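Side-chain contacts in PHOX (Pseudomonas fluorescens, PDB 4A9V), which is an alkaline phosphatase that hydrolyses phosphate monoesters with a cofactor of iron and calcium ions held in a beta-propeller: residues G182-P185 with W186-L190; R431-T434 with D435-H439; S537-D541 with Q542-F546. All coordinates share one frame; numbering follows the deposited sequence.

Contact 1: residues G182-P185 with W186-L190. With EDO (1,2-ethanediol), chain O.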
ATOM      1  N   GLY A 182       2.846  -3.237  -6.558  1.00  6.23           N
ATOM      2  CA  GLY A 182       2.769  -3.041  -7.996  1.00  7.01           C
ATOM      3  C   GLY A 182       2.967  -4.356  -8.714  1.00  6.22           C
ATOM      4  O   GLY A 182       3.522  -5.299  -8.160  1.00  6.83           O
ATOM      5  N   LYS A 183       2.527  -4.394  -9.959  1.00  7.19           N
ATOM      6  CA  LYS A 183       2.644  -5.575 -10.801  1.00  7.04           C
ATOM      7  C   LYS A 183       3.287  -5.132 -12.101  1.00  6.88           C
ATOM      8  O   LYS A 183       2.756  -4.261 -12.783  1.00  8.44           O
ATOM      9  CB  LYS A 183       1.257  -6.155 -11.079  1.00  8.82           C
ATOM     10  CG  LYS A 183       1.280  -7.350 -12.017  1.00 10.58           C
ATOM     11  CD  LYS A 183      -0.114  -7.916 -12.218  1.00 15.89           C
ATOM     12  CE  LYS A 183      -0.126  -9.070 -13.199  1.00 22.25           C
ATOM     13  NZ  LYS A 183      -1.523  -9.533 -13.442  1.00 79.98           N
ATOM     14  N   THR A 184       4.434  -5.713 -12.438  1.00  6.95           N
ATOM     15  CA  THR A 184       5.150  -5.259 -13.625  1.00  7.35           C
ATOM     16  C   THR A 184       4.760  -6.101 -14.836  1.00  7.69           C
ATOM     17  O   THR A 184       4.420  -7.281 -14.706  1.00  8.92           O
ATOM     18  CB  THR A 184       6.677  -5.311 -13.453  1.00  7.31           C
ATOM     19  OG1 THR A 184       7.113  -6.670 -13.563  1.00  7.59           O
ATOM     20  CG2 THR A 184       7.114  -4.703 -12.134  1.00  7.65           C
ATOM     21  N   PRO A 185       4.917  -5.526 -16.036  1.00  9.11           N
ATOM     22  CA  PRO A 185       4.593  -6.274 -17.241  1.00 11.03           C
ATOM     23  C   PRO A 185       5.679  -7.273 -17.619  1.00 11.77           C
ATOM     24  O   PRO A 185       5.491  -8.023 -18.568  1.00 21.67           O
ATOM     25  CB  PRO A 185       4.437  -5.185 -18.312  1.00 13.66           C
ATOM     26  CG  PRO A 185       5.152  -3.998 -17.783  1.00 14.48           C
ATOM     27  CD  PRO A 185       5.026  -4.079 -16.290  1.00 10.04           C
ATOM     28  N   TRP A 186       6.772  -7.328 -16.856  1.00  9.51           N
ATOM     29  CA  TRP A 186       7.773  -8.381 -17.038  1.00 10.47           C
ATOM     30  C   TRP A 186       7.701  -9.425 -15.949  1.00 10.06           C
ATOM     31  O   TRP A 186       8.643 -10.195 -15.757  1.00 12.82           O
ATOM     32  CB  TRP A 186       9.185  -7.793 -17.150  1.00  9.96           C
ATOM     33  CG  TRP A 186       9.573  -6.850 -16.038  1.00  9.36           C
ATOM     34  CD1 TRP A 186      10.296  -7.148 -14.888  1.00  9.24           C
ATOM     35  CD2 TRP A 186       9.316  -5.409 -15.975  1.00  8.90           C
ATOM     36  NE1 TRP A 186      10.452  -6.027 -14.114  1.00  9.66           N
ATOM     37  CE2 TRP A 186       9.892  -4.945 -14.719  1.00  8.55           C
ATOM     38  CE3 TRP A 186       8.694  -4.494 -16.806  1.00  9.17           C
ATOM     39  CZ2 TRP A 186       9.748  -3.635 -14.289  1.00  9.11           C
ATOM     40  CZ3 TRP A 186       8.582  -3.173 -16.377  1.00 10.06           C
ATOM     41  CH2 TRP A 186       9.106  -2.754 -15.155  1.00  9.67           C
ATOM     42  N   GLY A 187       6.523  -9.580 -15.352  1.00  9.15           N
ATOM     43  CA  GLY A 187       6.221 -10.760 -14.545  1.00  9.39           C
ATOM     44  C   GLY A 187       6.781 -10.728 -13.137  1.00  8.91           C
ATOM     45  O   GLY A 187       6.981 -11.773 -12.526  1.00 10.25           O
ATOM     46  N   THR A 188       6.951  -9.530 -12.586  1.00  7.30           N
ATOM     47  CA  THR A 188       7.422  -9.398 -11.222  1.00  7.10           C
ATOM     48  C   THR A 188       6.488  -8.552 -10.362  1.00  6.50           C
ATOM     49  O   THR A 188       5.577  -7.875 -10.853  1.00  6.74           O
ATOM     50  CB  THR A 188       8.851  -8.838 -11.151  1.00  7.75           C
ATOM     51  OG1 THR A 188       8.853  -7.490 -11.627  1.00  7.86           O
ATOM     52  CG2 THR A 188       9.830  -9.701 -11.955  1.00  9.14           C
ATOM     53  N   TYR A 189       6.700  -8.675  -9.057  1.00  6.36           N
ATOM     54  CA  TYR A 189       5.877  -8.038  -8.045  1.00  6.38           C
ATOM     55  C   TYR A 189       6.708  -6.970  -7.340  1.00  6.20           C
ATOM     56  O   TYR A 189       7.869  -7.213  -6.994  1.00  7.39           O
ATOM     57  CB  TYR A 189       5.447  -9.097  -7.024  1.00  6.40           C
ATOM     58  CG  TYR A 189       4.549  -8.583  -5.925  1.00  6.04           C
ATOM     59  CD1 TYR A 189       3.267  -8.160  -6.212  1.00  5.85           C
ATOM     60  CD2 TYR A 189       4.949  -8.603  -4.591  1.00  6.54           C
ATOM     61  CE1 TYR A 189       2.416  -7.723  -5.216  1.00  6.39           C
ATOM     62  CE2 TYR A 189       4.100  -8.169  -3.582  1.00  6.32           C
ATOM     63  CZ  TYR A 189       2.825  -7.754  -3.904  1.00  6.40           C
ATOM     64  OH  TYR A 189       1.935  -7.336  -2.941  1.00  7.26           O
ATOM     65  N   LEU A 190       6.113  -5.803  -7.115  1.00  6.17           N
ATOM     66  CA  LEU A 190       6.734  -4.771  -6.295  1.00  6.17           C
ATOM     67  C   LEU A 190       6.007  -4.675  -4.965  1.00  6.19           C
ATOM     68  O   LEU A 190       4.772  -4.606  -4.922  1.00  6.91           O
ATOM     69  CB  LEU A 190       6.682  -3.414  -7.008  1.00  6.69           C
ATOM     70  CG  LEU A 190       7.291  -3.365  -8.415  1.00  7.17           C
ATOM     71  CD1 LEU A 190       7.212  -1.958  -8.989  1.00  7.53           C
ATOM     72  CD2 LEU A 190       8.721  -3.884  -8.447  1.00  8.27           C
TER
HETATM   73  C1  EDO O 909      -0.402 -12.133 -15.674  1.00 69.39           C
HETATM   74  O1  EDO O 909      -1.587 -11.882 -14.733  1.00119.84           O
HETATM   75  C2  EDO O 909       0.836 -11.426 -15.109  1.00 27.47           C
HETATM   76  O2  EDO O 909       2.018 -12.174 -15.446  1.00 88.67           O
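Thr184 leans over the indole of Trp186 at the head of a tight beta hairpin. Thr184 CB stands over the six-membered ring of Trp186, 3.5 Å from its centroid and 14° off the ring normal, a CH-pi contact within the type I turn from Thr184 to Gly187. From CB the side chain forks. Thr184 OG1 lies between the backbone N and the carbonyl carbon (chi1 76°), above the same indole, and comes within 2.7 Å of Thr188 OG1, a probable hydrogen bond whose proton is not settled; Trp186 N gives it a weak bond as well. The methyl Thr184 CG2 passes Trp186 CZ2 at 3.6 Å and reaches Leu190 CG at 4.0 Å. Pro185 lies alongside the indole, with Pro185 CD 3.7 Å from Trp186 CZ3. Next to the turn, Thr184 N bonds to Thr188 O (2.9 Å), and Gly182 and Leu190 form an antiparallel hydrogen-bonded pair. The hairpin joins strands 178-183 and 189-193, the former at the edge of its sheet. Glu251 on the adjoining strand 249-252 accepts hydrogen bonds from both Trp186 NE1 and Thr188 OG1, while Leu277 of strand 276-279 packs against Pro185 and Leu190.

Contact 2: residues R431-T434 with D435-H439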
ATOM      1  N   ARG A 431      -7.153  13.089  -9.343  1.00  6.81           N
ATOM      2  CA  ARG A 431      -6.936  12.523 -10.666  1.00  6.98           C
ATOM      3  C   ARG A 431      -6.006  13.430 -11.448  1.00  6.93           C
ATOM      4  O   ARG A 431      -6.119  14.653 -11.362  1.00  7.79           O
ATOM      5  CB  ARG A 431      -8.279  12.382 -11.396  1.00  7.59           C
ATOM      6  CG  ARG A 431      -8.167  12.052 -12.872  1.00  7.83           C
ATOM      7  CD  ARG A 431      -9.484  11.577 -13.460  1.00  8.36           C
ATOM      8  NE  ARG A 431     -10.545  12.562 -13.295  1.00  7.95           N
ATOM      9  CZ  ARG A 431     -11.837  12.307 -13.487  1.00  8.07           C
ATOM     10  NH1 ARG A 431     -12.229  11.112 -13.905  1.00  9.20           N
ATOM     11  NH2 ARG A 431     -12.735  13.248 -13.239  1.00  9.89           N
ATOM     12  N   TRP A 432      -5.149  12.846 -12.282  1.00  7.00           N
ATOM     13  CA  TRP A 432      -4.455  13.632 -13.292  1.00  7.57           C
ATOM     14  C   TRP A 432      -4.420  12.944 -14.623  1.00  7.10           C
ATOM     15  O   TRP A 432      -4.504  11.716 -14.736  1.00  7.60           O
ATOM     16  CB  TRP A 432      -3.048  14.081 -12.863  1.00  7.69           C
ATOM     17  CG  TRP A 432      -2.067  12.981 -12.547  1.00  8.21           C
ATOM     18  CD1 TRP A 432      -1.138  12.383 -13.392  1.00  9.69           C
ATOM     19  CD2 TRP A 432      -1.780  12.437 -11.226  1.00  8.06           C
ATOM     20  NE1 TRP A 432      -0.331  11.520 -12.693  1.00  9.47           N
ATOM     21  CE2 TRP A 432      -0.667  11.512 -11.383  1.00  8.36           C
ATOM     22  CE3 TRP A 432      -2.299  12.650  -9.969  1.00  8.27           C
ATOM     23  CZ2 TRP A 432      -0.119  10.834 -10.300  1.00 10.28           C
ATOM     24  CZ3 TRP A 432      -1.762  11.950  -8.892  1.00  9.26           C
ATOM     25  CH2 TRP A 432      -0.717  11.043  -9.058  1.00  9.93           C
ATOM     26  N   ARG A 433      -4.325  13.771 -15.655  1.00  6.77           N
ATOM     27  CA  ARG A 433      -4.198  13.339 -17.038  1.00  7.29           C
ATOM     28  C   ARG A 433      -2.890  13.881 -17.603  1.00  7.15           C
ATOM     29  O   ARG A 433      -2.695  15.095 -17.730  1.00  7.18           O
ATOM     30  CB  ARG A 433      -5.367  13.841 -17.870  1.00  7.78           C
ATOM     31  CG  ARG A 433      -5.293  13.388 -19.315  1.00  7.83           C
ATOM     32  CD  ARG A 433      -6.506  13.837 -20.091  1.00  8.47           C
ATOM     33  NE  ARG A 433      -6.462  13.346 -21.458  1.00  9.10           N
ATOM     34  CZ  ARG A 433      -7.427  13.534 -22.348  1.00  9.64           C
ATOM     35  NH1 ARG A 433      -8.524  14.195 -22.012  1.00 10.67           N
ATOM     36  NH2 ARG A 433      -7.313  13.005 -23.553  1.00  9.88           N
ATOM     37  N   THR A 434      -1.955  12.975 -17.841  1.00  7.50           N
ATOM     38  CA  THR A 434      -0.643  13.339 -18.330  1.00  6.99           C
ATOM     39  C   THR A 434      -0.743  13.976 -19.722  1.00  7.68           C
ATOM     40  O   THR A 434      -1.558  13.567 -20.552  1.00  7.98           O
ATOM     41  CB  THR A 434       0.272  12.095 -18.324  1.00  7.87           C
ATOM     42  OG1 THR A 434       1.641  12.490 -18.454  1.00  8.53           O
ATOM     43  CG2 THR A 434      -0.115  11.102 -19.410  1.00  8.02           C
ATOM     44  N   ASP A 435       0.064  15.003 -19.971  1.00  7.91           N
ATOM     45  CA  ASP A 435      -0.051  15.737 -21.225  1.00  7.74           C
ATOM     46  C   ASP A 435       0.159  14.807 -22.419  1.00  7.60           C
ATOM     47  O   ASP A 435       1.018  13.916 -22.397  1.00  8.29           O
ATOM     48  CB  ASP A 435       0.935  16.904 -21.275  1.00  8.56           C
ATOM     49  CG  ASP A 435       0.695  17.825 -22.461  1.00  9.93           C
ATOM     50  OD1 ASP A 435      -0.470  18.201 -22.707  1.00 10.07           O
ATOM     51  OD2 ASP A 435       1.680  18.206 -23.132  1.00 13.23           O
ATOM     52  N   ARG A 436      -0.638  15.046 -23.455  1.00  8.20           N
ATOM     53  CA  ARG A 436      -0.612  14.254 -24.680  0.50  8.13           C
ATOM     54  C   ARG A 436      -0.975  12.790 -24.444  1.00  8.54           C
ATOM     55  O   ARG A 436      -0.840  11.966 -25.349  1.00 10.48           O
ATOM     56  CB  ARG A 436       0.749  14.373 -25.381  0.50 12.26           C
ATOM     57  CG  ARG A 436       1.236  15.809 -25.528  0.50 12.78           C
ATOM     58  CD  ARG A 436       2.616  15.890 -26.171  0.50 20.32           C
ATOM     59  NE  ARG A 436       3.631  15.142 -25.429  0.50 40.29           N
ATOM     60  CZ  ARG A 436       4.375  15.645 -24.438  0.50 65.01           C
ATOM     61  NH1 ARG A 436       3.944  16.694 -23.735  0.50 62.82           N
ATOM     62  NH2 ARG A 436       5.415  14.952 -23.990  0.50100.63           N
ATOM     63  N   ASP A 437      -1.518  12.488 -23.266  1.00  8.51           N
ATOM     64  CA  ASP A 437      -1.735  11.096 -22.853  1.00  9.07           C
ATOM     65  C   ASP A 437      -0.459  10.255 -22.951  1.00  8.69           C
ATOM     66  O   ASP A 437      -0.519   9.029 -23.031  1.00  9.83           O
ATOM     67  CB  ASP A 437      -2.895  10.464 -23.628  1.00  9.44           C
ATOM     68  CG  ASP A 437      -4.214  11.172 -23.365  1.00  9.18           C
ATOM     69  OD1 ASP A 437      -4.560  11.343 -22.178  1.00 10.34           O
ATOM     70  OD2 ASP A 437      -4.853  11.628 -24.340  1.00 11.74           O
ATOM     71  N   ASP A 438       0.690  10.919 -22.826  1.00  8.29           N
ATOM     72  CA  ASP A 438       1.988  10.248 -22.777  1.00  8.44           C
ATOM     73  C   ASP A 438       2.533  10.343 -21.361  1.00  7.93           C
ATOM     74  O   ASP A 438       2.738  11.441 -20.842  1.00  8.51           O
ATOM     75  CB  ASP A 438       2.958  10.929 -23.750  1.00  9.08           C
ATOM     76  CG  ASP A 438       4.277  10.199 -23.873  1.00 11.10           C
ATOM     77  OD1 ASP A 438       4.524   9.233 -23.110  1.00 10.02           O
ATOM     78  OD2 ASP A 438       5.095  10.614 -24.717  1.00 12.78           O
ATOM     79  N   HIS A 439       2.742   9.195 -20.729  1.00  7.83           N
ATOM     80  CA  HIS A 439       3.283   9.175 -19.375  1.00  7.85           C
ATOM     81  C   HIS A 439       4.710   9.649 -19.283  1.00  7.96           C
ATOM     82  O   HIS A 439       5.203   9.903 -18.182  1.00  8.59           O
ATOM     83  CB  HIS A 439       3.136   7.792 -18.750  1.00  8.19           C
ATOM     84  CG  HIS A 439       1.711   7.428 -18.440  1.00  7.47           C
ATOM     85  ND1 HIS A 439       1.050   7.920 -17.363  1.00  8.25           N
ATOM     86  CD2 HIS A 439       0.808   6.645 -19.139  1.00  9.39           C
ATOM     87  CE1 HIS A 439      -0.217   7.470 -17.386  1.00  8.47           C
ATOM     88  NE2 HIS A 439      -0.361   6.685 -18.468  1.00  9.80           N
TER
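Arg433 and Asp437 join in a two-pronged salt bridge across the turn that follows strand 428-434. Arg433 grips side-on: its NE donates to Asp437 OD1 at 2.9 Å, and its NH2 donates to Asp437 OD2, also at 2.9 Å. Both oxygens use their syn lone pairs, and the guanidinium and carboxylate planes are only 21° apart, so the two charged groups meet edge on and nearly flat. The arm of Arg433 runs extended, with CG anti to the backbone N (chi1 -179°), which carries the guanidinium out beside the turn to the carboxylate.

The uncharged hydrogen bonds centre on Thr434. The hydroxyl Thr434 OG1 donates to Asp438 O at 2.8 Å, arriving from above the carbonyl plane, and the backbone Thr434 O accepts from Asp437 N at 2.9 Å with a bent angle of 134°. Asp438 N returns to Asp435 O, drawing the backbone into a compact turn. Ser441 OG lies within bonding reach of both Asp435 O and Asp438 O and can give its one proton to only one of them at a time.

The apolar contribution is a CH-pi contact: Thr434 CG2 lies over one face of the His439 imidazole, 4.1 Å from its centroid and displaced toward the rim. Tyr288 OH is hydrogen-bonded to His439 ND1, which helps fix the ring beneath this methyl.

Thr434 thus serves the turn with both branches, the hydroxyl satisfying a main-chain carbonyl and the methyl meeting an aromatic face. With two bonds on two separate oxygens, the Arg433 pair resists rotation of the carboxylate and probably favours its ionised form, pairing opposite charges on the outer side of the turn.

Contact 3: residues S537-D541 with Q542-F546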
ATOM      1  N   SER A 537      -7.341  -7.640  -6.059  1.00  6.55           N
ATOM      2  CA  SER A 537      -6.900  -8.295  -7.295  0.50  7.01           C
ATOM      3  C   SER A 537      -8.122  -8.919  -7.952  1.00  6.51           C
ATOM      4  O   SER A 537      -9.075  -9.260  -7.268  1.00 10.22           O
ATOM      5  CB  SER A 537      -5.889  -9.405  -6.993  0.50  6.36           C
ATOM      6  OG  SER A 537      -4.744  -8.911  -6.325  0.50  6.92           O
ATOM      7  N   PHE A 538      -8.067  -9.128  -9.258  1.00  8.09           N
ATOM      8  CA  PHE A 538      -9.114  -9.842  -9.968  1.00  8.19           C
ATOM      9  C   PHE A 538      -8.542 -11.107 -10.591  1.00  8.32           C
ATOM     10  O   PHE A 538      -7.423 -11.116 -11.099  1.00  8.96           O
ATOM     11  CB  PHE A 538      -9.717  -8.955 -11.058  1.00  8.43           C
ATOM     12  CG  PHE A 538     -10.546  -7.827 -10.522  1.00  9.57           C
ATOM     13  CD1 PHE A 538      -9.959  -6.636 -10.128  1.00 10.35           C
ATOM     14  CD2 PHE A 538     -11.920  -7.960 -10.415  1.00 10.27           C
ATOM     15  CE1 PHE A 538     -10.716  -5.635  -9.550  1.00 10.37           C
ATOM     16  CE2 PHE A 538     -12.683  -6.961  -9.834  1.00 11.37           C
ATOM     17  CZ  PHE A 538     -12.082  -5.786  -9.428  1.00 11.00           C
ATOM     18  N   SER A 539      -9.367 -12.138 -10.705  1.00  8.30           N
ATOM     19  CA  SER A 539      -9.052 -13.216 -11.622  1.00  8.45           C
ATOM     20  C   SER A 539      -9.001 -12.645 -13.039  1.00  8.27           C
ATOM     21  O   SER A 539      -9.690 -11.672 -13.346  1.00  8.52           O
ATOM     22  CB  SER A 539     -10.106 -14.317 -11.521  1.00  9.76           C
ATOM     23  OG  SER A 539     -11.387 -13.794 -11.807  1.00  9.58           O
ATOM     24  N   PRO A 540      -8.294 -13.331 -13.951  1.00  8.64           N
ATOM     25  CA  PRO A 540      -8.232 -12.806 -15.315  1.00  9.78           C
ATOM     26  C   PRO A 540      -9.603 -12.655 -15.972  1.00  9.09           C
ATOM     27  O   PRO A 540      -9.853 -11.648 -16.645  1.00 10.33           O
ATOM     28  CB  PRO A 540      -7.343 -13.820 -16.032  1.00 10.54           C
ATOM     29  CG  PRO A 540      -6.411 -14.272 -14.955  1.00 11.39           C
ATOM     30  CD  PRO A 540      -7.252 -14.343 -13.708  1.00  9.99           C
ATOM     31  N   ASP A 541     -10.526 -13.563 -15.665  1.00  9.21           N
ATOM     32  CA  ASP A 541     -11.863 -13.501 -16.234  1.00  9.84           C
ATOM     33  C   ASP A 541     -12.813 -12.535 -15.520  1.00  8.67           C
ATOM     34  O   ASP A 541     -13.936 -12.345 -15.981  1.00 10.00           O
ATOM     35  CB  ASP A 541     -12.486 -14.905 -16.340  1.00 10.67           C
ATOM     36  CG  ASP A 541     -12.844 -15.523 -14.984  1.00  9.98           C
ATOM     37  OD1 ASP A 541     -12.715 -14.851 -13.935  1.00 10.75           O
ATOM     38  OD2 ASP A 541     -13.241 -16.709 -14.969  1.00 13.15           O
ATOM     39  N   GLN A 542     -12.322 -11.868 -14.474  1.00  8.48           N
ATOM     40  CA  GLN A 542     -13.049 -10.789 -13.801  1.00  8.48           C
ATOM     41  C   GLN A 542     -14.275 -11.281 -13.040  1.00  8.30           C
ATOM     42  O   GLN A 542     -15.074 -10.470 -12.554  1.00  9.31           O
ATOM     43  CB  GLN A 542     -13.440  -9.685 -14.786  1.00 10.00           C
ATOM     44  CG  GLN A 542     -12.315  -9.226 -15.703  1.00  9.98           C
ATOM     45  CD  GLN A 542     -11.274  -8.396 -14.983  1.00  9.55           C
ATOM     46  OE1 GLN A 542     -11.453  -7.195 -14.812  1.00 10.21           O
ATOM     47  NE2 GLN A 542     -10.139  -9.002 -14.663  1.00 10.15           N
ATOM     48  N   LYS A 543     -14.372 -12.596 -12.849  1.00  8.13           N
ATOM     49  CA  LYS A 543     -15.496 -13.190 -12.131  1.00  9.32           C
ATOM     50  C   LYS A 543     -15.220 -13.404 -10.638  1.00  8.69           C
ATOM     51  O   LYS A 543     -16.134 -13.717  -9.877  1.00  9.51           O
ATOM     52  CB  LYS A 543     -15.913 -14.497 -12.804  1.00  9.90           C
ATOM     53  CG  LYS A 543     -16.452 -14.280 -14.201  1.00 10.62           C
ATOM     54  CD  LYS A 543     -16.715 -15.600 -14.890  1.00 14.41           C
ATOM     55  CE  LYS A 543     -17.310 -15.387 -16.267  1.00 19.58           C
ATOM     56  NZ  LYS A 543     -17.466 -16.677 -16.997  1.00 28.19           N
ATOM     57  N   THR A 544     -13.968 -13.224 -10.227  1.00  8.06           N
ATOM     58  CA  THR A 544     -13.616 -13.228  -8.816  1.00  8.14           C
ATOM     59  C   THR A 544     -12.837 -11.965  -8.487  1.00  7.66           C
ATOM     60  O   THR A 544     -11.888 -11.604  -9.178  1.00  8.38           O
ATOM     61  CB  THR A 544     -12.774 -14.464  -8.427  1.00  8.82           C
ATOM     62  OG1 THR A 544     -13.483 -15.654  -8.782  1.00 10.90           O
ATOM     63  CG2 THR A 544     -12.494 -14.485  -6.937  1.00  9.67           C
ATOM     64  N   LEU A 545     -13.298 -11.271  -7.454  1.00  7.35           N
ATOM     65  CA  LEU A 545     -12.604 -10.120  -6.897  1.00  7.17           C
ATOM     66  C   LEU A 545     -12.040 -10.540  -5.550  1.00  6.98           C
ATOM     67  O   LEU A 545     -12.789 -10.986  -4.678  1.00  8.14           O
ATOM     68  CB  LEU A 545     -13.595  -8.946  -6.741  1.00  8.08           C
ATOM     69  CG  LEU A 545     -13.051  -7.568  -6.318  1.00  8.47           C
ATOM     70  CD1 LEU A 545     -14.121  -6.497  -6.501  1.00  8.93           C
ATOM     71  CD2 LEU A 545     -12.561  -7.562  -4.881  1.00  9.35           C
ATOM     72  N   PHE A 546     -10.716 -10.510  -5.424  1.00  6.92           N
ATOM     73  CA  PHE A 546     -10.048 -10.814  -4.164  1.00  6.76           C
ATOM     74  C   PHE A 546      -9.800  -9.516  -3.402  1.00  6.61           C
ATOM     75  O   PHE A 546      -9.321  -8.541  -3.981  1.00  6.96           O
ATOM     76  CB  PHE A 546      -8.713 -11.522  -4.428  1.00  7.30           C
ATOM     77  CG  PHE A 546      -8.848 -12.802  -5.206  1.00  7.76           C
ATOM     78  CD1 PHE A 546      -9.144 -13.988  -4.559  1.00  9.06           C
ATOM     79  CD2 PHE A 546      -8.649 -12.831  -6.583  1.00  8.29           C
ATOM     80  CE1 PHE A 546      -9.217 -15.178  -5.258  1.00  9.56           C
ATOM     81  CE2 PHE A 546      -8.726 -14.020  -7.283  1.00  9.33           C
ATOM     82  CZ  PHE A 546      -9.023 -15.192  -6.624  1.00  9.78           C
TER
HETATM   83  O   HOH W   1     -12.964 -16.513 -11.573  1.00 12.09           O
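Phe538 and Leu545 lie side by side and point the same way from neighbouring antiparallel strands, with Phe538 CE2 3.6 Å from Leu545 CG. They form a non-hydrogen-bonded pair; next to them Ser537 and Phe546 are a hydrogen-bonded pair whose side chains project from the other face. Phe546 turns its ring edge to Ser537 O, and Thr544 CG2 sits over one face of that ring.

In the type I turn from Ser539 to Gln542, polar groups converge. Ser539 OG donates to Asp541 OD1 at 2.7 Å, nearly along the C-O bond, and accepts from Thr544 N at 3.1 Å. Lys543 N reaches the same Asp541 OD1 at 3.0 Å from the opposite face of the carboxylate, and a water bonded to this oxygen bridges to Thr544 OG1. Asp541 CG sits between its backbone N and carbonyl carbon (chi1 70°), which folds the carboxylate back over the turn; the extended Lys543 chain crosses it at about a right angle. Asp541 OD2 forms a salt bridge with Arg126 NH1. With an alanine in place of Asp541, Ser539 OG and Lys543 N would probably lose their shared acceptor and Arg126 its ion-pair mate. Across the turn Gln542 bends at CG (chi2 -73°), bringing NE2 to Ser539 O at 3.0 Å in a weak bond, while its OE1 accepts from Lys485 N.

The hairpin joins strands 532-538 and 544-550. Strand 572-578 flanks the latter, with Ala575 against Thr544 and Phe546; Leu73 of strand 68-76 also packs on Phe546, and Trp490 of strand 489-493 meets the Phe538 ring.

In the fold
The three contacts follow one another along the chain, each closing before the next opens, and each lies at a chain reversal in a different sheet. Contact 1 belongs to the mixed sheet containing strands 178-183 and 189-193, contact 2 to the large antiparallel sheet with strand 428-434, and contact 3 to the four-stranded sheet that pairs strands near the two chain ends. The centres of contacts 1 and 2 lie about 22 Å apart. Those of contacts 1 and 3 are about 17 Å apart, and those of contacts 2 and 3 about 27 Å; none touch. Strand 68-76 lies against both contacts 1 and 3. Together they mark separate strand connections of the beta-propeller that carries the metal cofactor.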